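Local coordinates for GH62 arabinofuranosidase (Podospora anserina, PDB 4N4B), which probably hydrolyses terminal alpha-L-arabinofuranoside side groups of xylan, using a GH62 beta-propeller domain that carries a calcium ion, at residues A[36-42]-A[89-94]; A[70-74]-A[97-103]; A[220-224]-A[297-302]; A[286-291]-A[305-309]. All coordinates share one frame; numbering follows the deposited sequence.

Interaction 1: A[36-42]-A[89-94]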
loop_
_atom_site.group_PDB
_atom_site.type_symbol
_atom_site.label_atom_id
_atom_site.label_comp_id
_atom_site.label_asym_id
_atom_site.label_seq_id
_atom_site.Cartn_x
_atom_site.Cartn_y
_atom_site.Cartn_z
ATOM N N GLY A 36 12.346 -10.426 5.307
ATOM C CA GLY A 36 11.544 -11.371 6.047
ATOM C C GLY A 36 11.653 -11.163 7.532
ATOM O O GLY A 36 12.393 -10.324 8.053
ATOM N N PRO A 37 10.935 -11.968 8.331
ATOM C CA PRO A 37 10.935 -11.907 9.800
ATOM C C PRO A 37 12.334 -12.210 10.321
ATOM O O PRO A 37 13.131 -12.965 9.737
ATOM C CB PRO A 37 9.889 -12.974 10.245
ATOM C CG PRO A 37 9.093 -13.276 9.011
ATOM C CD PRO A 37 9.968 -12.948 7.822
ATOM N N LYS A 38 12.610 -11.569 11.427
ATOM C CA LYS A 38 13.856 -11.767 12.212
ATOM C C LYS A 38 13.595 -12.904 13.141
ATOM O O LYS A 38 12.529 -13.092 13.700
ATOM C CB LYS A 38 14.254 -10.513 12.983
ATOM C CG LYS A 38 14.384 -9.254 12.120
ATOM C CD LYS A 38 15.492 -9.368 11.121
ATOM C CE LYS A 38 15.680 -7.915 10.609
ATOM N NZ LYS A 38 16.728 -7.921 9.618
ATOM N N ASN A 39 14.723 -13.580 13.487
ATOM C CA ASN A 39 14.658 -14.596 14.578
ATOM C C ASN A 39 14.875 -13.951 15.931
ATOM O O ASN A 39 15.998 -14.044 16.577
ATOM C CB ASN A 39 15.791 -15.608 14.321
ATOM C CG ASN A 39 15.658 -16.817 15.215
ATOM O OD1 ASN A 39 14.585 -17.085 15.766
ATOM N ND2 ASN A 39 16.745 -17.558 15.359
ATOM N N ASP A 40 13.862 -13.220 16.365
ATOM C CA ASP A 40 13.967 -12.342 17.513
ATOM C C ASP A 40 12.992 -12.652 18.627
ATOM O O ASP A 40 12.852 -11.920 19.532
ATOM C CB ASP A 40 13.866 -10.855 17.118
ATOM C CG ASP A 40 12.506 -10.485 16.495
ATOM O OD1 ASP A 40 11.597 -11.279 16.545
ATOM O OD2 ASP A 40 12.462 -9.384 16.005
ATOM N N GLY A 41 12.330 -13.778 18.536
ATOM C CA GLY A 41 11.421 -14.163 19.574
ATOM C C GLY A 41 10.020 -13.710 19.432
ATOM O O GLY A 41 9.148 -14.154 20.139
ATOM N N ARG A 42 9.711 -12.808 18.467
ATOM C CA ARG A 42 8.373 -12.331 18.362
ATOM C C ARG A 42 7.375 -13.241 17.650
ATOM O O ARG A 42 6.168 -13.043 17.711
ATOM C CB ARG A 42 8.320 -10.951 17.589
ATOM C CG ARG A 42 8.714 -9.795 18.560
ATOM C CD ARG A 42 8.698 -8.483 17.797
ATOM N NE ARG A 42 8.988 -7.298 18.680
ATOM C CZ ARG A 42 8.076 -6.443 19.063
ATOM N NH1 ARG A 42 6.862 -6.581 18.574
ATOM N NH2 ARG A 42 8.365 -5.374 19.760
ATOM N N PHE A 89 14.993 -3.962 12.408
ATOM C CA PHE A 89 13.560 -3.726 12.539
ATOM C C PHE A 89 13.279 -2.890 13.802
ATOM O O PHE A 89 13.739 -3.215 14.859
ATOM C CB PHE A 89 12.826 -5.062 12.683
ATOM C CG PHE A 89 12.505 -5.743 11.383
ATOM C CD1 PHE A 89 12.919 -5.260 10.190
ATOM C CD2 PHE A 89 11.796 -6.885 11.408
ATOM C CE1 PHE A 89 12.617 -5.919 9.039
ATOM C CE2 PHE A 89 11.485 -7.559 10.268
ATOM C CZ PHE A 89 11.900 -7.074 9.079
ATOM N N TYR A 90 12.540 -1.813 13.633
ATOM C CA TYR A 90 12.077 -0.996 14.735
ATOM C C TYR A 90 10.574 -1.144 14.839
ATOM O O TYR A 90 9.884 -0.686 14.064
ATOM C CB TYR A 90 12.480 0.481 14.588
ATOM C CG TYR A 90 13.982 0.675 14.478
ATOM C CD1 TYR A 90 14.735 0.745 15.585
ATOM C CD2 TYR A 90 14.605 0.730 13.285
ATOM C CE1 TYR A 90 16.109 0.895 15.515
ATOM C CE2 TYR A 90 15.983 0.887 13.200
ATOM C CZ TYR A 90 16.707 0.976 14.339
ATOM O OH TYR A 90 18.084 1.098 14.182
ATOM N N TYR A 91 10.156 -1.866 15.845
ATOM C CA TYR A 91 8.764 -2.194 16.018
ATOM C C TYR A 91 7.986 -1.009 16.607
ATOM O O TYR A 91 8.343 -0.456 17.594
ATOM C CB TYR A 91 8.663 -3.431 16.925
ATOM C CG TYR A 91 9.244 -4.697 16.266
ATOM C CD1 TYR A 91 8.561 -5.351 15.292
ATOM C CD2 TYR A 91 10.471 -5.195 16.644
ATOM C CE1 TYR A 91 9.079 -6.447 14.678
ATOM C CE2 TYR A 91 10.982 -6.325 16.027
ATOM C CZ TYR A 91 10.271 -6.956 15.062
ATOM O OH TYR A 91 10.777 -8.085 14.479
ATOM N N LEU A 92 6.919 -0.646 15.942
ATOM C CA LEU A 92 6.188 0.551 16.324
ATOM C C LEU A 92 5.328 0.378 17.563
ATOM O O LEU A 92 4.860 1.325 18.102
ATOM C CB LEU A 92 5.364 1.107 15.160
ATOM C CG LEU A 92 6.118 1.469 13.886
ATOM C CD1 LEU A 92 5.222 2.372 13.040
ATOM C CD2 LEU A 92 7.450 2.211 14.177
ATOM N N ASP A 93 5.214 -0.858 18.029
ATOM C CA ASP A 93 4.553 -1.050 19.329
ATOM C C ASP A 93 5.352 -0.471 20.490
ATOM O O ASP A 93 4.810 -0.367 21.583
ATOM C CB ASP A 93 4.130 -2.492 19.584
ATOM C CG ASP A 93 5.256 -3.467 19.734
ATOM O OD1 ASP A 93 6.419 -3.072 19.803
ATOM O OD2 ASP A 93 4.974 -4.699 19.782
ATOM N N GLN A 94 6.604 -0.034 20.234
ATOM C CA GLN A 94 7.422 0.662 21.224
ATOM C C GLN A 94 7.149 2.150 21.232
ATOM O O GLN A 94 7.583 2.820 22.191
ATOM C CB GLN A 94 8.911 0.391 20.936
ATOM C CG GLN A 94 9.249 -1.098 20.910
ATOM C CD GLN A 94 8.873 -1.816 22.180
ATOM O OE1 GLN A 94 7.893 -2.639 22.301
ATOM N NE2 GLN A 94 9.612 -1.498 23.159
HETATM O O HOH W 1 10.386 -10.216 12.677
#
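Arg42 and Tyr91 supply the stacking. The guanidinium lies flat over one face of the tyrosine ring, centres 3.8 Å apart and planes at 15°, with NE offset toward the rim above CD2 and the CD methylene making a CH-pi contact beside it. Lys38 treats Phe89 in a similar way: its chain bends at chi2 (-65°) and sets CE over the middle of the ring, 3.8 Å from the Phe89 centroid, while NZ carries on to the carbonyl O of Ala87.

The charged pairing is end-on. Arg42 NH1 reaches Asp93 OD2 at 2.9 Å and NH2 reaches OD1 of the same carboxylate at 3.0 Å, each on a syn side, so stack and salt bridge together fix the guanidinium's rotation.

Among the remaining hydrogen bonds, Tyr91 OH donates to the syn lone pair of Asp40 OD2 at 2.6 Å and accepts from a water held by Lys38 N. Asp40 OD1 takes the backbone N of Arg42 at 3.1 Å, an Asx turn that orients the carboxylate for the tyrosine.

The loop leading into strand 46-55 is thus strapped across to strand 90-91, the outer edge of a four-stranded antiparallel blade of the beta-propeller.

Interaction 2: A[70-74]-A[97-103]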
loop_
_atom_site.group_PDB
_atom_site.type_symbol
_atom_site.label_atom_id
_atom_site.label_comp_id
_atom_site.label_asym_id
_atom_site.label_seq_id
_atom_site.Cartn_x
_atom_site.Cartn_y
_atom_site.Cartn_z
ATOM N N GLY A 70 -1.846 -11.908 15.522
ATOM C CA GLY A 70 -2.202 -10.546 15.250
ATOM C C GLY A 70 -1.234 -9.857 14.330
ATOM O O GLY A 70 -0.317 -10.402 13.880
ATOM N N TYR A 71 -1.558 -8.598 14.122
ATOM C CA TYR A 71 -0.851 -7.699 13.212
ATOM C C TYR A 71 -0.437 -6.434 13.946
ATOM O O TYR A 71 -1.152 -5.898 14.713
ATOM C CB TYR A 71 -1.751 -7.290 12.028
ATOM C CG TYR A 71 -1.938 -8.318 10.936
ATOM C CD1 TYR A 71 -2.621 -9.457 11.167
ATOM C CD2 TYR A 71 -1.434 -8.120 9.690
ATOM C CE1 TYR A 71 -2.810 -10.376 10.158
ATOM C CE2 TYR A 71 -1.613 -9.040 8.710
ATOM C CZ TYR A 71 -2.264 -10.156 8.951
ATOM O OH TYR A 71 -2.445 -11.032 7.902
ATOM N N ASN A 72 0.770 -5.997 13.652
ATOM C CA ASN A 72 1.224 -4.696 14.076
ATOM C C ASN A 72 2.184 -4.151 13.002
ATOM O O ASN A 72 2.136 -4.556 11.941
ATOM C CB ASN A 72 1.785 -4.785 15.530
ATOM C CG ASN A 72 1.777 -3.447 16.291
ATOM O OD1 ASN A 72 2.632 -2.675 16.092
ATOM N ND2 ASN A 72 0.908 -3.285 17.229
ATOM N N LEU A 73 2.957 -3.134 13.375
ATOM C CA LEU A 73 3.743 -2.384 12.411
ATOM C C LEU A 73 5.242 -2.341 12.686
ATOM O O LEU A 73 5.638 -2.315 13.797
ATOM C CB LEU A 73 3.216 -0.947 12.278
ATOM C CG LEU A 73 1.767 -0.815 11.821
ATOM C CD1 LEU A 73 1.396 0.641 11.776
ATOM C CD2 LEU A 73 1.557 -1.358 10.422
ATOM N N VAL A 74 6.027 -2.311 11.622
ATOM C CA VAL A 74 7.479 -2.222 11.770
ATOM C C VAL A 74 8.032 -1.167 10.818
ATOM O O VAL A 74 7.509 -0.991 9.763
ATOM C CB VAL A 74 8.144 -3.616 11.563
ATOM C CG1 VAL A 74 7.992 -4.122 10.097
ATOM C CG2 VAL A 74 9.625 -3.615 11.952
ATOM N N LEU A 97 2.004 4.692 19.533
ATOM C CA LEU A 97 1.176 3.877 18.547
ATOM C C LEU A 97 0.865 2.528 19.200
ATOM O O LEU A 97 -0.336 2.143 19.207
ATOM C CB LEU A 97 1.934 3.718 17.303
ATOM C CG LEU A 97 1.189 3.002 16.150
ATOM C CD1 LEU A 97 1.619 3.541 14.818
ATOM C CD2 LEU A 97 1.465 1.486 16.250
ATOM N N GLY A 98 1.784 1.806 19.807
ATOM C CA GLY A 98 1.525 0.803 20.792
ATOM C C GLY A 98 1.079 -0.528 20.254
ATOM O O GLY A 98 0.953 -0.800 19.047
ATOM N N THR A 99 0.880 -1.432 21.204
ATOM C CA THR A 99 0.292 -2.710 20.958
ATOM C C THR A 99 -1.169 -2.605 20.555
ATOM O O THR A 99 -1.874 -1.613 20.833
ATOM C CB THR A 99 0.467 -3.633 22.179
ATOM O OG1 THR A 99 -0.221 -3.075 23.293
ATOM C CG2 THR A 99 1.950 -3.955 22.536
ATOM N N GLY A 100 -1.620 -3.673 19.957
ATOM C CA GLY A 100 -2.972 -3.817 19.421
ATOM C C GLY A 100 -2.931 -4.100 17.952
ATOM O O GLY A 100 -1.871 -4.342 17.351
ATOM N N TYR A 101 -4.099 -4.103 17.358
ATOM C CA TYR A 101 -4.236 -4.345 15.931
ATOM C C TYR A 101 -3.883 -3.109 15.131
ATOM O O TYR A 101 -4.524 -2.153 15.254
ATOM C CB TYR A 101 -5.682 -4.799 15.633
ATOM C CG TYR A 101 -6.055 -4.952 14.186
ATOM C CD1 TYR A 101 -5.208 -5.499 13.272
ATOM C CD2 TYR A 101 -7.273 -4.539 13.764
ATOM C CE1 TYR A 101 -5.580 -5.659 11.960
ATOM C CE2 TYR A 101 -7.646 -4.701 12.460
ATOM C CZ TYR A 101 -6.777 -5.233 11.561
ATOM O OH TYR A 101 -7.163 -5.418 10.264
ATOM N N ARG A 102 -2.824 -3.199 14.326
ATOM C CA ARG A 102 -2.497 -2.167 13.368
ATOM C C ARG A 102 -1.962 -2.846 12.188
ATOM O O ARG A 102 -1.152 -3.811 12.286
ATOM C CB ARG A 102 -1.437 -1.174 13.889
ATOM C CG ARG A 102 -1.813 -0.288 15.064
ATOM C CD ARG A 102 -1.480 -0.911 16.393
ATOM N NE ARG A 102 -1.734 -0.042 17.520
ATOM C CZ ARG A 102 -2.913 0.289 18.008
ATOM N NH1 ARG A 102 -4.001 -0.311 17.523
ATOM N NH2 ARG A 102 -3.024 1.085 19.058
ATOM N N ALA A 103 -2.341 -2.475 10.948
ATOM C CA ALA A 103 -1.862 -3.082 9.731
ATOM C C ALA A 103 -1.921 -2.175 8.568
ATOM O O ALA A 103 -2.732 -1.221 8.487
ATOM C CB ALA A 103 -2.670 -4.357 9.482
#
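Arg102 N reaches Tyr71 O at 3.2 Å, with the donor well above the carbonyl plane, where strand 70-78 and the loop 97-103 run closest, Asn72 and Arg102 having their CA atoms 4.6 Å apart. This is a blade-to-blade connection of the beta-propeller: the loop leaves the outer strand 90-91 of one blade and passes the third strand, 70-78, on its way to strand 103-110 of the next.

Asn72 is the main polar link. With CG anti to the backbone N (chi1 -157°), its amide faces the loop, and ND2 spends both hydrogens there. One goes almost straight, at 178°, to an in-plane lone pair of Gly98 O at 3.1 Å; the other is more bent and meets Gly100 O at 3.0 Å. OD1 accepts from Leu73 N at 2.8 Å, so bonds at both ends of the amide hold it from rotating.

Arg102 folds back on its own loop instead. A bend at chi2 (90°) brings NE and NH2 side-on to the single acceptor Leu97 O, while NH1 donates to Tyr101 O; this leaves the aliphatic part to face the strand, CD touching Asn72 ND2 at 3.5 Å. Leu73 crosses that stem at about a right angle, its CG resting on Arg102 CB, and its CD1 meets Leu97.

The Tyr71 hydroxyl bonds Asn321, and the residue's side chain lies about 3 Å from a bound Tris molecule, which may mark a pocket. Nearer the backbone, Tyr71 CB abuts the edge of the Tyr101 ring, and Tyr71 CD2 rests on the Ala103 CB methyl at 4.0 Å.

Interaction 3: A[220-224]-A[297-302]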
loop_
_atom_site.group_PDB
_atom_site.type_symbol
_atom_site.label_atom_id
_atom_site.label_comp_id
_atom_site.label_asym_id
_atom_site.label_seq_id
_atom_site.Cartn_x
_atom_site.Cartn_y
_atom_site.Cartn_z
ATOM N N VAL A 220 -3.373 4.990 -4.908
ATOM C CA VAL A 220 -3.805 6.125 -5.807
ATOM C C VAL A 220 -2.650 7.121 -5.848
ATOM O O VAL A 220 -2.303 7.657 -4.793
ATOM C CB VAL A 220 -5.123 6.735 -5.348
ATOM C CG1 VAL A 220 -5.558 7.724 -6.418
ATOM C CG2 VAL A 220 -6.156 5.592 -5.105
ATOM N N TYR A 221 -2.118 7.334 -7.034
ATOM C CA TYR A 221 -0.985 8.222 -7.229
ATOM C C TYR A 221 -1.322 9.357 -8.189
ATOM O O TYR A 221 -2.131 9.171 -9.081
ATOM C CB TYR A 221 0.177 7.450 -7.787
ATOM C CG TYR A 221 0.753 6.369 -6.915
ATOM C CD1 TYR A 221 1.403 6.733 -5.788
ATOM C CD2 TYR A 221 0.593 5.036 -7.230
ATOM C CE1 TYR A 221 1.940 5.824 -4.915
ATOM C CE2 TYR A 221 1.164 4.058 -6.356
ATOM C CZ TYR A 221 1.831 4.472 -5.238
ATOM O OH TYR A 221 2.405 3.547 -4.378
ATOM N N SER A 222 -0.630 10.448 -8.005
ATOM C CA SER A 222 -0.641 11.505 -9.011
ATOM C C SER A 222 0.551 11.366 -9.918
ATOM O O SER A 222 1.601 10.813 -9.617
ATOM C CB SER A 222 -0.642 12.879 -8.364
ATOM O OG SER A 222 0.509 13.179 -7.631
ATOM N N LEU A 223 0.323 11.853 -11.189
ATOM C CA LEU A 223 1.295 11.771 -12.270
ATOM C C LEU A 223 1.757 13.172 -12.654
ATOM O O LEU A 223 0.985 14.122 -12.482
ATOM C CB LEU A 223 0.701 11.059 -13.439
ATOM C CG LEU A 223 0.170 9.578 -13.209
ATOM C CD1 LEU A 223 -0.667 9.124 -14.377
ATOM C CD2 LEU A 223 1.392 8.727 -13.051
ATOM N N PRO A 224 2.947 13.311 -13.151
ATOM C CA PRO A 224 3.434 14.683 -13.552
ATOM C C PRO A 224 2.529 15.315 -14.606
ATOM O O PRO A 224 2.505 16.602 -14.574
ATOM C CB PRO A 224 4.833 14.404 -14.121
ATOM C CG PRO A 224 5.216 13.006 -13.567
ATOM C CD PRO A 224 3.967 12.291 -13.360
ATOM N N LYS A 297 0.521 14.827 -1.986
ATOM C CA LYS A 297 0.037 14.661 -3.317
ATOM C C LYS A 297 0.350 13.307 -3.975
ATOM O O LYS A 297 -0.205 12.965 -4.976
ATOM C CB LYS A 297 0.636 15.748 -4.256
ATOM C CG LYS A 297 0.224 17.198 -3.835
ATOM C CD LYS A 297 0.379 18.196 -4.951
ATOM C CE LYS A 297 -0.475 19.436 -4.586
ATOM N NZ LYS A 297 0.183 20.031 -3.430
ATOM N N LEU A 298 1.192 12.510 -3.266
ATOM C CA LEU A 298 1.464 11.065 -3.690
ATOM C C LEU A 298 1.884 11.017 -5.155
ATOM O O LEU A 298 1.510 10.206 -5.981
ATOM C CB LEU A 298 0.235 10.145 -3.430
ATOM C CG LEU A 298 0.089 9.601 -2.032
ATOM C CD1 LEU A 298 1.207 8.636 -1.738
ATOM C CD2 LEU A 298 -0.030 10.609 -0.896
ATOM N N LEU A 299 2.802 11.938 -5.522
ATOM C CA LEU A 299 3.338 11.981 -6.832
ATOM C C LEU A 299 4.358 10.845 -7.078
ATOM O O LEU A 299 5.253 10.593 -6.241
ATOM C CB LEU A 299 4.071 13.349 -7.058
ATOM C CG LEU A 299 4.665 13.587 -8.472
ATOM C CD1 LEU A 299 3.692 13.607 -9.558
ATOM C CD2 LEU A 299 5.529 14.913 -8.518
ATOM N N ILE A 300 4.314 10.245 -8.258
ATOM C CA ILE A 300 5.327 9.250 -8.733
ATOM C C ILE A 300 6.046 9.753 -9.978
ATOM O O ILE A 300 5.546 10.675 -10.683
ATOM C CB ILE A 300 4.715 7.886 -8.951
ATOM C CG1 ILE A 300 3.664 7.929 -10.071
ATOM C CG2 ILE A 300 4.206 7.387 -7.590
ATOM C CD1 ILE A 300 3.230 6.558 -10.537
ATOM N N ASP A 301 7.178 9.125 -10.287
ATOM C CA ASP A 301 7.887 9.360 -11.539
ATOM C C ASP A 301 7.674 8.170 -12.475
ATOM O O ASP A 301 8.265 7.106 -12.288
ATOM C CB ASP A 301 9.379 9.570 -11.281
ATOM C CG ASP A 301 10.182 9.678 -12.562
ATOM O OD1 ASP A 301 9.569 9.722 -13.648
ATOM O OD2 ASP A 301 11.429 9.720 -12.482
ATOM N N PRO A 302 6.819 8.357 -13.476
ATOM C CA PRO A 302 6.440 7.312 -14.365
ATOM C C PRO A 302 7.630 6.853 -15.198
ATOM O O PRO A 302 7.560 5.735 -15.758
ATOM C CB PRO A 302 5.334 7.923 -15.262
ATOM C CG PRO A 302 5.605 9.368 -15.221
ATOM C CD PRO A 302 6.197 9.672 -13.876
#
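The Tyr221 ring lies beneath the CG2 methyl of Ile300, which sits over one face in a CH-pi contact with CD1 as its nearest ring atom, at 3.4 Å. The two side chains cross at about a right angle: Ile300 holds CG1 between its backbone N and carbonyl carbon (chi1 64°), which turns CG2 to the tyrosine and lets CD1 run alongside Leu223 CD2 at 3.8 Å. In the plane of the same ring, Leu298 O comes up to the edge beside CD1.

That carbonyl is also the acceptor for Ser222 N at 3.0 Å, and Ile300 N returns a bond to Ser222 O at 3.1 Å. These two make a single beta bridge between Ser222 and Leu299, by which the loop ahead of strand 306-311 is pinned to strand 216-222, an edge strand of another propeller blade. Ser222 OG adds a third bond, given to Lys297 O at 2.8 Å from above the carbonyl plane.

Leu299 lays its CD1 against Ser222 O and the Leu223 backbone. Farther along, the Pro224 and Pro302 rings press together through their CD carbons, 3.5 Å from Pro224 CD to Pro302 CD, tighter than usual for carbons.

Interaction 4: A[286-291]-A[305-309]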
loop_
_atom_site.group_PDB
_atom_site.type_symbol
_atom_site.label_atom_id
_atom_site.label_comp_id
_atom_site.label_asym_id
_atom_site.label_seq_id
_atom_site.Cartn_x
_atom_site.Cartn_y
_atom_site.Cartn_z
ATOM N N GLY A 286 1.741 -3.926 -2.240
ATOM C CA GLY A 286 2.974 -3.170 -2.300
ATOM C C GLY A 286 2.763 -1.681 -2.532
ATOM O O GLY A 286 1.708 -1.182 -2.416
ATOM N N GLU A 287 3.841 -1.019 -2.912
ATOM C CA GLU A 287 3.829 0.439 -3.137
ATOM C C GLU A 287 4.952 0.810 -4.077
ATOM O O GLU A 287 6.023 0.236 -4.017
ATOM C CB GLU A 287 3.953 1.242 -1.856
ATOM C CG GLU A 287 2.678 1.931 -1.342
ATOM C CD GLU A 287 2.878 2.922 -0.207
ATOM O OE1 GLU A 287 3.916 3.685 -0.298
ATOM O OE2 GLU A 287 2.102 2.893 0.766
ATOM N N ILE A 288 4.697 1.847 -4.922
ATOM C CA ILE A 288 5.752 2.447 -5.738
ATOM C C ILE A 288 6.717 3.265 -4.870
ATOM O O ILE A 288 6.261 4.037 -3.993
ATOM C CB ILE A 288 5.094 3.284 -6.849
ATOM C CG1 ILE A 288 4.267 2.431 -7.808
ATOM C CG2 ILE A 288 6.177 4.133 -7.602
ATOM C CD1 ILE A 288 3.571 3.168 -8.962
ATOM N N ILE A 289 7.988 3.148 -5.142
ATOM C CA ILE A 289 8.925 3.944 -4.406
ATOM C C ILE A 289 8.744 5.423 -4.773
ATOM O O ILE A 289 8.912 5.805 -5.851
ATOM C CB ILE A 289 10.366 3.506 -4.670
ATOM C CG1 ILE A 289 10.593 2.043 -4.283
ATOM C CG2 ILE A 289 11.288 4.367 -3.841
ATOM C CD1 ILE A 289 12.028 1.592 -4.469
ATOM N N ARG A 290 8.371 6.216 -3.806
ATOM C CA ARG A 290 8.223 7.637 -4.021
ATOM C C ARG A 290 9.507 8.343 -3.610
ATOM O O ARG A 290 9.984 8.251 -2.564
ATOM C CB ARG A 290 7.022 8.190 -3.227
ATOM C CG ARG A 290 5.684 7.880 -3.868
ATOM C CD ARG A 290 4.551 8.132 -2.883
ATOM N NE ARG A 290 4.436 7.180 -1.772
ATOM C CZ ARG A 290 4.360 7.496 -0.507
ATOM N NH1 ARG A 290 4.439 8.731 -0.081
ATOM N NH2 ARG A 290 4.248 6.551 0.388
ATOM N N ASP A 291 10.019 9.066 -4.569
ATOM C CA ASP A 291 11.173 9.903 -4.341
ATOM C C ASP A 291 10.765 11.372 -4.581
ATOM O O ASP A 291 9.625 11.700 -4.590
ATOM C CB ASP A 291 12.360 9.416 -5.117
ATOM C CG ASP A 291 12.103 9.319 -6.624
ATOM O OD1 ASP A 291 11.222 9.998 -7.117
ATOM O OD2 ASP A 291 12.734 8.480 -7.277
ATOM N N ILE A 305 9.685 3.768 -12.396
ATOM C CA ILE A 305 8.842 3.043 -11.412
ATOM C C ILE A 305 9.549 1.794 -10.839
ATOM O O ILE A 305 9.962 0.954 -11.617
ATOM C CB ILE A 305 7.491 2.705 -11.990
ATOM C CG1 ILE A 305 6.688 3.951 -12.278
ATOM C CG2 ILE A 305 6.722 1.794 -11.001
ATOM C CD1 ILE A 305 5.514 3.747 -13.104
ATOM N N ARG A 306 9.654 1.727 -9.519
ATOM C CA ARG A 306 10.011 0.509 -8.839
ATOM C C ARG A 306 8.940 0.342 -7.756
ATOM O O ARG A 306 8.418 1.325 -7.170
ATOM C CB ARG A 306 11.366 0.693 -8.167
ATOM C CG ARG A 306 12.569 0.944 -9.136
ATOM C CD ARG A 306 12.787 2.381 -9.371
ATOM N NE ARG A 306 13.396 2.988 -8.188
ATOM C CZ ARG A 306 13.315 4.261 -7.818
ATOM N NH1 ARG A 306 12.595 5.202 -8.542
ATOM N NH2 ARG A 306 13.955 4.625 -6.744
ATOM N N PHE A 307 8.581 -0.902 -7.515
ATOM C CA PHE A 307 7.390 -1.256 -6.705
ATOM C C PHE A 307 7.858 -2.297 -5.674
ATOM O O PHE A 307 8.320 -3.410 -6.070
ATOM C CB PHE A 307 6.296 -1.769 -7.594
ATOM C CG PHE A 307 4.982 -2.113 -6.924
ATOM C CD1 PHE A 307 4.035 -1.133 -6.637
ATOM C CD2 PHE A 307 4.626 -3.434 -6.697
ATOM C CE1 PHE A 307 2.797 -1.445 -6.119
ATOM C CE2 PHE A 307 3.396 -3.754 -6.168
ATOM C CZ PHE A 307 2.462 -2.775 -5.814
ATOM N N MET A 308 7.891 -1.962 -4.383
ATOM C CA MET A 308 8.165 -2.936 -3.346
ATOM C C MET A 308 6.909 -3.732 -3.163
ATOM O O MET A 308 5.849 -3.140 -2.982
ATOM C CB MET A 308 8.589 -2.234 -2.072
ATOM C CG MET A 308 9.316 -3.181 -1.140
ATOM S SD MET A 308 9.730 -2.407 0.422
ATOM C CE MET A 308 10.993 -3.455 1.050
ATOM N N TYR A 309 7.007 -5.059 -3.158
ATOM C CA TYR A 309 5.830 -5.935 -3.083
ATOM C C TYR A 309 6.072 -7.074 -2.180
ATOM O O TYR A 309 7.184 -7.412 -1.794
ATOM C CB TYR A 309 5.414 -6.358 -4.480
ATOM C CG TYR A 309 6.313 -7.481 -5.019
ATOM C CD1 TYR A 309 7.583 -7.251 -5.528
ATOM C CD2 TYR A 309 5.879 -8.803 -5.012
ATOM C CE1 TYR A 309 8.389 -8.254 -6.019
ATOM C CE2 TYR A 309 6.656 -9.820 -5.539
ATOM C CZ TYR A 309 7.906 -9.508 -6.023
ATOM O OH TYR A 309 8.663 -10.584 -6.567
HETATM O O HOH W 2 9.530 4.360 -8.190
#
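Glu287 and Met308 form the antiparallel hydrogen-bonded pair between strands 286-288 and 306-309: Glu287 N gives to Met308 O at 2.9 Å, and Met308 N gives to Glu287 O at 2.9 Å along a more bent path. Ile289 N then meets Arg306 O at 2.8 Å. Ile288 N, in the non-hydrogen-bonded pair with Phe307, points the other way and is taken by the hydroxyl of Tyr221. Beyond the last direct bond a water continues the pairing, accepting from Arg306 N at 3.0 Å and donating to Ile289 O at 2.8 Å.

A chi1 of -177° swings the Phe307 ring across to the neighbouring strand, with Glu287 N above one face near CE1. Gly286, having no side chain, lets the ring lie directly on its backbone.

Arg306 NH1 makes a long salt bridge of 3.5 Å to Asp291 OD2 and also bonds Asn304 O. Arg290 NH2 meets Glu287 OE1 at 3.0 Å in the guanidinium plane and also bonds Val107 O. Weak bonds join Glu287 OE1 to Ile52 N and OE2 to Thr51 OG1. A buried carboxylate held from several sides, about 4 Å from the bound calcium ion, is consistent with a second-shell place.

From the N terminus, the loop 36-42 waits until 89-94 to close interaction 1, and 70-74 until 97-103 to close interaction 2. The segments alternate, so the two contacts cross; they also touch, Leu92 N lying 3.0 Å from Leu73 O, where strands 90-91 and 70-78 are neighbours in one blade. Interaction 2 carries the chain on into the next blade. Much later a second crossed pair follows: 220-224, 286-291, 297-302, 305-309. Interaction 3 ties one blade to a loop of the last sheet, interaction 4 pairs two strands of that sheet, and Tyr221 joins them. Interactions 1 and 3 lie across the propeller, centres about 31 Å apart.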